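Local coordinates for putative uncharacterized protein (Ustilago maydis, PDB 4GNX), which binds single-stranded DNA, through OB-fold domains, as a subunit of replication protein A, and carries a zinc ion held by four cysteines, at residues Met399-Cys404 with Ile421-Val427; Glu341-Ile345 with Met372-His378. One frame throughout, in Å; residues are numbered along the deposited sequence.

Overall arrangement
Both interactions belong to the C-terminal OB-fold domain and reach the same five-stranded antiparallel sheet, whose strand order is 355-362, 341-352, 290-310, 398-411, 414-426. Interaction 1 joins the last two strands, a hairpin; interaction 2 sets helix 374-381 against strand 341-352, on the other side of the shared neighbour 290-310. Along the chain interaction 2 closes before interaction 1 opens, and their centres lie 20 Å apart, with nearest atoms about 9 Å apart. The nearest atom of interaction 2 is about 3 Å from the bound DNA, that of interaction 1 about 6 Å. The Arg-343 side chain lies about 10 Å from the zinc held by Cys-311, Cys-316, Cys-330 and Cys-333.

Interaction 1. Residues Met399-Cys404 with Ile421-Val427; sequences MYMFNC and ISRAAPV
Strands 399-404 and 423-426 run antiparallel, axes 4.5 Å apart at 152°, as the two arms of the hairpin expected to be β4 and β5 of an OB barrel. Met-401 and Ala-425 form a hydrogen-bonded pair (Met-401 N to Ala-425 O 2.7 Å, Ala-425 N to Met-401 O 2.8 Å). Phe-402 and Ala-424 follow as a non-hydrogen-bonded pair, where the small Ala-424 is a hollow for the large ring: in the m rotamer, Phe-402 CD2 lies 3.7 Å from Ala-424 CB and 4.0 Å from Ile-421 CD1. Leu-359 also packs on Phe-402 and Ile-421 here. Tyr-400, also m, sets CD2 3.8 Å from Pro-426 CA. Just beyond, Val-427, chi1 t, puts CG2 3.7 Å from Met-399 CG.

Asn-403 N donates to Arg-423 O (2.7 Å). A classic beta bulge then sets Ser-422 (phi/psi -99/-41) and Arg-423 opposite Asn-403, shifting the register so that Cys-404 pairs with Ile-421. Asn-403 O accepts from Ser-422 N (2.8 Å), Ser-422 OG (2.9 Å) and, weakly, Arg-423 N (3.4 Å). The strands thus stay hydrogen-bonded through the shift in register, while Phe-402, Ala-424, Cys-404 and Ile-421 keep one face apolar.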
loop_
_atom_site.group_PDB
_atom_site.type_symbol
_atom_site.label_atom_id
_atom_site.label_comp_id
_atom_site.label_asym_id
_atom_site.label_seq_id
_atom_site.Cartn_x
_atom_site.Cartn_y
_atom_site.Cartn_z
ATOM N N MET C 399 14.930 -0.277 1.823
ATOM C CA MET C 399 13.593 -0.714 1.423
ATOM C C MET C 399 13.277 -0.484 -0.058
ATOM O O MET C 399 13.515 0.604 -0.603
ATOM C CB MET C 399 12.564 0.003 2.285
ATOM C CG MET C 399 11.253 -0.739 2.419
ATOM S SD MET C 399 10.177 -0.048 3.690
ATOM C CE MET C 399 11.333 0.132 5.066
ATOM N N TYR C 400 12.715 -1.503 -0.707
ATOM C CA TYR C 400 12.457 -1.414 -2.152
ATOM C C TYR C 400 11.112 -1.938 -2.566
ATOM O O TYR C 400 10.584 -2.851 -1.940
ATOM C CB TYR C 400 13.511 -2.199 -2.958
ATOM C CG TYR C 400 14.907 -1.693 -2.787
ATOM C CD1 TYR C 400 15.698 -2.117 -1.732
ATOM C CD2 TYR C 400 15.417 -0.773 -3.663
ATOM C CE1 TYR C 400 16.971 -1.635 -1.561
ATOM C CE2 TYR C 400 16.694 -0.282 -3.509
ATOM C CZ TYR C 400 17.465 -0.717 -2.459
ATOM O OH TYR C 400 18.739 -0.220 -2.333
ATOM N N MET C 401 10.574 -1.370 -3.639
ATOM C CA MET C 401 9.552 -2.052 -4.404
ATOM C C MET C 401 10.260 -3.001 -5.342
ATOM O O MET C 401 11.121 -2.589 -6.111
ATOM C CB MET C 401 8.685 -1.082 -5.190
ATOM C CG MET C 401 7.378 -0.699 -4.491
ATOM S SD MET C 401 6.283 -2.082 -4.062
ATOM C CE MET C 401 6.411 -3.081 -5.548
ATOM N N PHE C 402 9.918 -4.277 -5.257
ATOM C CA PHE C 402 10.532 -5.289 -6.101
ATOM C C PHE C 402 9.539 -5.852 -7.099
ATOM O O PHE C 402 8.465 -6.321 -6.740
ATOM C CB PHE C 402 11.047 -6.453 -5.250
ATOM C CG PHE C 402 12.221 -6.125 -4.392
ATOM C CD1 PHE C 402 12.080 -6.061 -3.014
ATOM C CD2 PHE C 402 13.474 -5.921 -4.953
ATOM C CE1 PHE C 402 13.160 -5.768 -2.201
ATOM C CE2 PHE C 402 14.564 -5.631 -4.153
ATOM C CZ PHE C 402 14.409 -5.558 -2.771
ATOM N N ASN C 403 9.914 -5.823 -8.358
ATOM C CA ASN C 403 9.111 -6.438 -9.385
ATOM C C ASN C 403 9.740 -7.773 -9.740
ATOM O O ASN C 403 10.909 -7.846 -10.124
ATOM C CB ASN C 403 9.024 -5.529 -10.610
ATOM C CG ASN C 403 7.973 -5.990 -11.586
ATOM O OD1 ASN C 403 6.942 -6.518 -11.175
ATOM N ND2 ASN C 403 8.228 -5.816 -12.883
ATOM N N CYS C 404 8.967 -8.838 -9.603
ATOM C CA CYS C 404 9.529 -10.172 -9.727
ATOM C C CYS C 404 8.749 -11.112 -10.607
ATOM O O CYS C 404 7.536 -10.974 -10.787
ATOM C CB CYS C 404 9.637 -10.842 -8.362
ATOM S SG CYS C 404 10.321 -9.817 -7.061
ATOM N N ILE C 421 14.429 -10.816 -9.597
ATOM C CA ILE C 421 14.134 -9.408 -9.636
ATOM C C ILE C 421 14.250 -8.955 -11.086
ATOM O O ILE C 421 15.264 -9.182 -11.730
ATOM C CB ILE C 421 15.085 -8.623 -8.709
ATOM C CG1 ILE C 421 14.833 -9.047 -7.249
ATOM C CG2 ILE C 421 14.863 -7.130 -8.864
ATOM C CD1 ILE C 421 15.962 -8.799 -6.266
ATOM N N SER C 422 13.185 -8.354 -11.601
ATOM C CA SER C 422 13.221 -7.732 -12.911
ATOM C C SER C 422 13.421 -6.210 -12.797
ATOM O O SER C 422 14.168 -5.605 -13.575
ATOM C CB SER C 422 11.975 -8.098 -13.720
ATOM O OG SER C 422 10.794 -7.801 -13.012
ATOM N N ARG C 423 12.753 -5.589 -11.829
ATOM C CA ARG C 423 13.086 -4.216 -11.447
ATOM C C ARG C 423 13.025 -4.064 -9.949
ATOM O O ARG C 423 12.192 -4.669 -9.299
ATOM C CB ARG C 423 12.158 -3.193 -12.104
ATOM C CG ARG C 423 12.877 -1.913 -12.515
ATOM C CD ARG C 423 11.928 -0.776 -12.883
ATOM N NE ARG C 423 11.657 0.141 -11.762
ATOM C CZ ARG C 423 11.205 1.391 -11.897
ATOM N NH1 ARG C 423 10.971 1.888 -13.112
ATOM N NH2 ARG C 423 10.992 2.151 -10.822
ATOM N N ALA C 424 13.935 -3.275 -9.404
ATOM C CA ALA C 424 13.838 -2.838 -8.016
ATOM C C ALA C 424 13.864 -1.311 -7.963
ATOM O O ALA C 424 14.788 -0.680 -8.446
ATOM C CB ALA C 424 14.961 -3.425 -7.187
ATOM N N ALA C 425 12.821 -0.715 -7.417
ATOM C CA ALA C 425 12.790 0.733 -7.257
ATOM C C ALA C 425 12.821 1.050 -5.776
ATOM O O ALA C 425 12.240 0.314 -4.981
ATOM C CB ALA C 425 11.550 1.315 -7.906
ATOM N N PRO C 426 13.522 2.130 -5.393
ATOM C CA PRO C 426 13.545 2.527 -3.976
ATOM C C PRO C 426 12.173 3.070 -3.580
ATOM O O PRO C 426 11.536 3.753 -4.370
ATOM C CB PRO C 426 14.600 3.627 -3.947
ATOM C CG PRO C 426 14.540 4.218 -5.321
ATOM C CD PRO C 426 14.263 3.075 -6.250
ATOM N N VAL C 427 11.710 2.744 -2.386
ATOM C CA VAL C 427 10.383 3.178 -1.941
ATOM C C VAL C 427 10.179 4.699 -1.956
ATOM O O VAL C 427 11.036 5.461 -1.484
ATOM C CB VAL C 427 10.077 2.653 -0.524
ATOM C CG1 VAL C 427 8.763 3.240 -0.002
ATOM C CG2 VAL C 427 10.062 1.118 -0.499
#

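Interaction 2. Residues Glu341-Ile345 with Met372-His378; sequences EYRYI and MSAGELH
Strand 341-345 is extended and meets the first turn of helix 374-378 almost crosswise, the axes 7.4 Å apart at 103°; Tyr-342 and Ala-374 have the nearest CA atoms, at 5.3 Å. Two tyrosines of the strand, both chi1 m, reach to the helix.

Met-372 offers its backbone: its O accepts a hydrogen bond from Tyr-344 OH at 2.9 Å, a polar end for an otherwise buried ring. Ser-373 is the N-cap, a place suited to a short hydroxyl side chain. Its OG accepts from Glu-376 N at 3.1 Å, while its own N donates to Glu-376 OE1 at 2.6 Å, completing a capping box. Ala-374 fits the corner between the tyrosines because it is small. Its CB stands 3.7 Å from the centroid of the Tyr-344 ring, 5° off the normal, a CH-pi contact, and lies 3.9 Å from Tyr-342 CB.

This crossing is part of an OB fold: strand 341-352 pairs with strand 290-310, and helix 374-381 belongs to the helical connection leading from strand 355-362 to strand 398-411. On the strand's other side Arg-343, pointing away from the helix, packs on a thymine base of the bound DNA.

Gly-375 brings its N to 4.0 Å from Tyr-342 CB. Glu-376 makes no contact with the strand; its carboxylate serves the cap. Leu-377, its branched apolar side chain suited to burial, sets CD1 4.2 Å from Tyr-344 CE2 and also packs on Phe-388. His-378, chi1 t, lays its ring face-to-face on that of Tyr-342, centroids 3.9 Å apart and planes at 23°, with CE1 3.0 Å from Tyr-342 OH.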
loop_
_atom_site.group_PDB
_atom_site.type_symbol
_atom_site.label_atom_id
_atom_site.label_comp_id
_atom_site.label_asym_id
_atom_site.label_seq_id
_atom_site.Cartn_x
_atom_site.Cartn_y
_atom_site.Cartn_z
ATOM N N GLU C 341 35.351 -9.327 -17.364
ATOM C CA GLU C 341 34.305 -8.433 -16.891
ATOM C C GLU C 341 33.668 -9.089 -15.675
ATOM O O GLU C 341 33.591 -10.315 -15.593
ATOM C CB GLU C 341 33.239 -8.238 -17.970
ATOM C CG GLU C 341 32.810 -6.788 -18.174
ATOM C CD GLU C 341 33.501 -6.159 -19.369
ATOM O OE1 GLU C 341 33.037 -6.396 -20.511
ATOM O OE2 GLU C 341 34.510 -5.438 -19.167
ATOM N N TYR C 342 33.207 -8.280 -14.732
ATOM C CA TYR C 342 32.550 -8.836 -13.559
ATOM C C TYR C 342 31.083 -8.491 -13.575
ATOM O O TYR C 342 30.714 -7.334 -13.698
ATOM C CB TYR C 342 33.224 -8.367 -12.275
ATOM C CG TYR C 342 34.669 -8.821 -12.151
ATOM C CD1 TYR C 342 35.717 -7.961 -12.498
ATOM C CD2 TYR C 342 34.990 -10.107 -11.699
ATOM C CE1 TYR C 342 37.041 -8.359 -12.385
ATOM C CE2 TYR C 342 36.315 -10.513 -11.581
ATOM C CZ TYR C 342 37.336 -9.636 -11.928
ATOM O OH TYR C 342 38.661 -10.020 -11.828
ATOM N N ARG C 343 30.252 -9.515 -13.489
ATOM C CA ARG C 343 28.817 -9.329 -13.467
ATOM C C ARG C 343 28.240 -9.891 -12.173
ATOM O O ARG C 343 28.779 -10.834 -11.603
ATOM C CB ARG C 343 28.169 -10.011 -14.672
ATOM C CG ARG C 343 28.454 -9.344 -15.999
ATOM C CD ARG C 343 27.507 -9.825 -17.087
ATOM N NE ARG C 343 26.247 -9.073 -17.164
ATOM C CZ ARG C 343 26.099 -7.878 -17.741
ATOM N NH1 ARG C 343 27.129 -7.241 -18.293
ATOM N NH2 ARG C 343 24.908 -7.305 -17.765
ATOM N N TYR C 344 27.141 -9.308 -11.720
ATOM C CA TYR C 344 26.479 -9.772 -10.506
ATOM C C TYR C 344 25.637 -11.012 -10.735
ATOM O O TYR C 344 25.009 -11.180 -11.782
ATOM C CB TYR C 344 25.595 -8.676 -9.892
ATOM C CG TYR C 344 26.350 -7.589 -9.145
ATOM C CD1 TYR C 344 26.297 -6.254 -9.561
ATOM C CD2 TYR C 344 27.123 -7.891 -8.027
ATOM C CE1 TYR C 344 26.983 -5.257 -8.884
ATOM C CE2 TYR C 344 27.814 -6.898 -7.351
ATOM C CZ TYR C 344 27.738 -5.589 -7.786
ATOM O OH TYR C 344 28.426 -4.614 -7.110
ATOM N N ILE C 345 25.652 -11.875 -9.726
ATOM C CA ILE C 345 24.679 -12.955 -9.567
ATOM C C ILE C 345 24.136 -12.897 -8.140
ATOM O O ILE C 345 24.318 -13.804 -7.338
ATOM C CB ILE C 345 25.282 -14.326 -9.921
ATOM C CG1 ILE C 345 26.780 -14.361 -9.552
ATOM C CG2 ILE C 345 25.081 -14.570 -11.404
ATOM C CD1 ILE C 345 27.488 -15.695 -9.736
ATOM N N MET C 372 27.164 0.344 -6.838
ATOM C CA MET C 372 28.482 0.036 -7.358
ATOM C C MET C 372 28.384 -1.063 -8.398
ATOM O O MET C 372 27.625 -2.010 -8.224
ATOM C CB MET C 372 29.312 -0.481 -6.211
ATOM C CG MET C 372 30.751 -0.084 -6.259
ATOM S SD MET C 372 31.591 -0.797 -4.847
ATOM C CE MET C 372 30.717 0.016 -3.505
ATOM N N SER C 373 29.137 -0.943 -9.480
ATOM C CA SER C 373 29.240 -2.025 -10.455
ATOM C C SER C 373 30.034 -3.171 -9.840
ATOM O O SER C 373 30.786 -2.966 -8.877
ATOM C CB SER C 373 29.952 -1.552 -11.710
ATOM O OG SER C 373 31.350 -1.479 -11.475
ATOM N N ALA C 374 29.879 -4.367 -10.399
ATOM C CA ALA C 374 30.596 -5.542 -9.883
ATOM C C ALA C 374 32.123 -5.401 -9.986
ATOM O O ALA C 374 32.865 -5.953 -9.160
ATOM C CB ALA C 374 30.118 -6.820 -10.558
ATOM N N GLY C 375 32.571 -4.646 -10.990
ATOM C CA GLY C 375 33.980 -4.316 -11.155
ATOM C C GLY C 375 34.487 -3.477 -10.001
ATOM O O GLY C 375 35.554 -3.760 -9.438
ATOM N N GLU C 376 33.707 -2.456 -9.637
ATOM C CA GLU C 376 34.062 -1.538 -8.549
ATOM C C GLU C 376 34.122 -2.271 -7.200
ATOM O O GLU C 376 34.975 -1.993 -6.344
ATOM C CB GLU C 376 33.047 -0.395 -8.470
ATOM C CG GLU C 376 33.033 0.588 -9.639
ATOM C CD GLU C 376 31.866 1.584 -9.573
ATOM O OE1 GLU C 376 30.692 1.158 -9.702
ATOM O OE2 GLU C 376 32.118 2.806 -9.409
ATOM N N LEU C 377 33.204 -3.206 -7.022
ATOM C CA LEU C 377 33.154 -3.997 -5.815
ATOM C C LEU C 377 34.398 -4.859 -5.681
ATOM O O LEU C 377 35.014 -4.921 -4.611
ATOM C CB LEU C 377 31.922 -4.891 -5.844
ATOM C CG LEU C 377 31.134 -5.025 -4.551
ATOM C CD1 LEU C 377 30.731 -6.474 -4.417
ATOM C CD2 LEU C 377 31.908 -4.564 -3.325
ATOM N N HIS C 378 34.750 -5.515 -6.790
ATOM C CA HIS C 378 35.896 -6.415 -6.894
ATOM C C HIS C 378 37.168 -5.741 -6.473
ATOM O O HIS C 378 37.909 -6.258 -5.650
ATOM C CB HIS C 378 36.000 -6.920 -8.328
ATOM C CG HIS C 378 37.132 -7.876 -8.552
ATOM N ND1 HIS C 378 38.245 -7.527 -9.220
ATOM C CD2 HIS C 378 37.309 -9.201 -8.149
ATOM C CE1 HIS C 378 39.096 -8.573 -9.247
ATOM N NE2 HIS C 378 38.520 -9.599 -8.598
#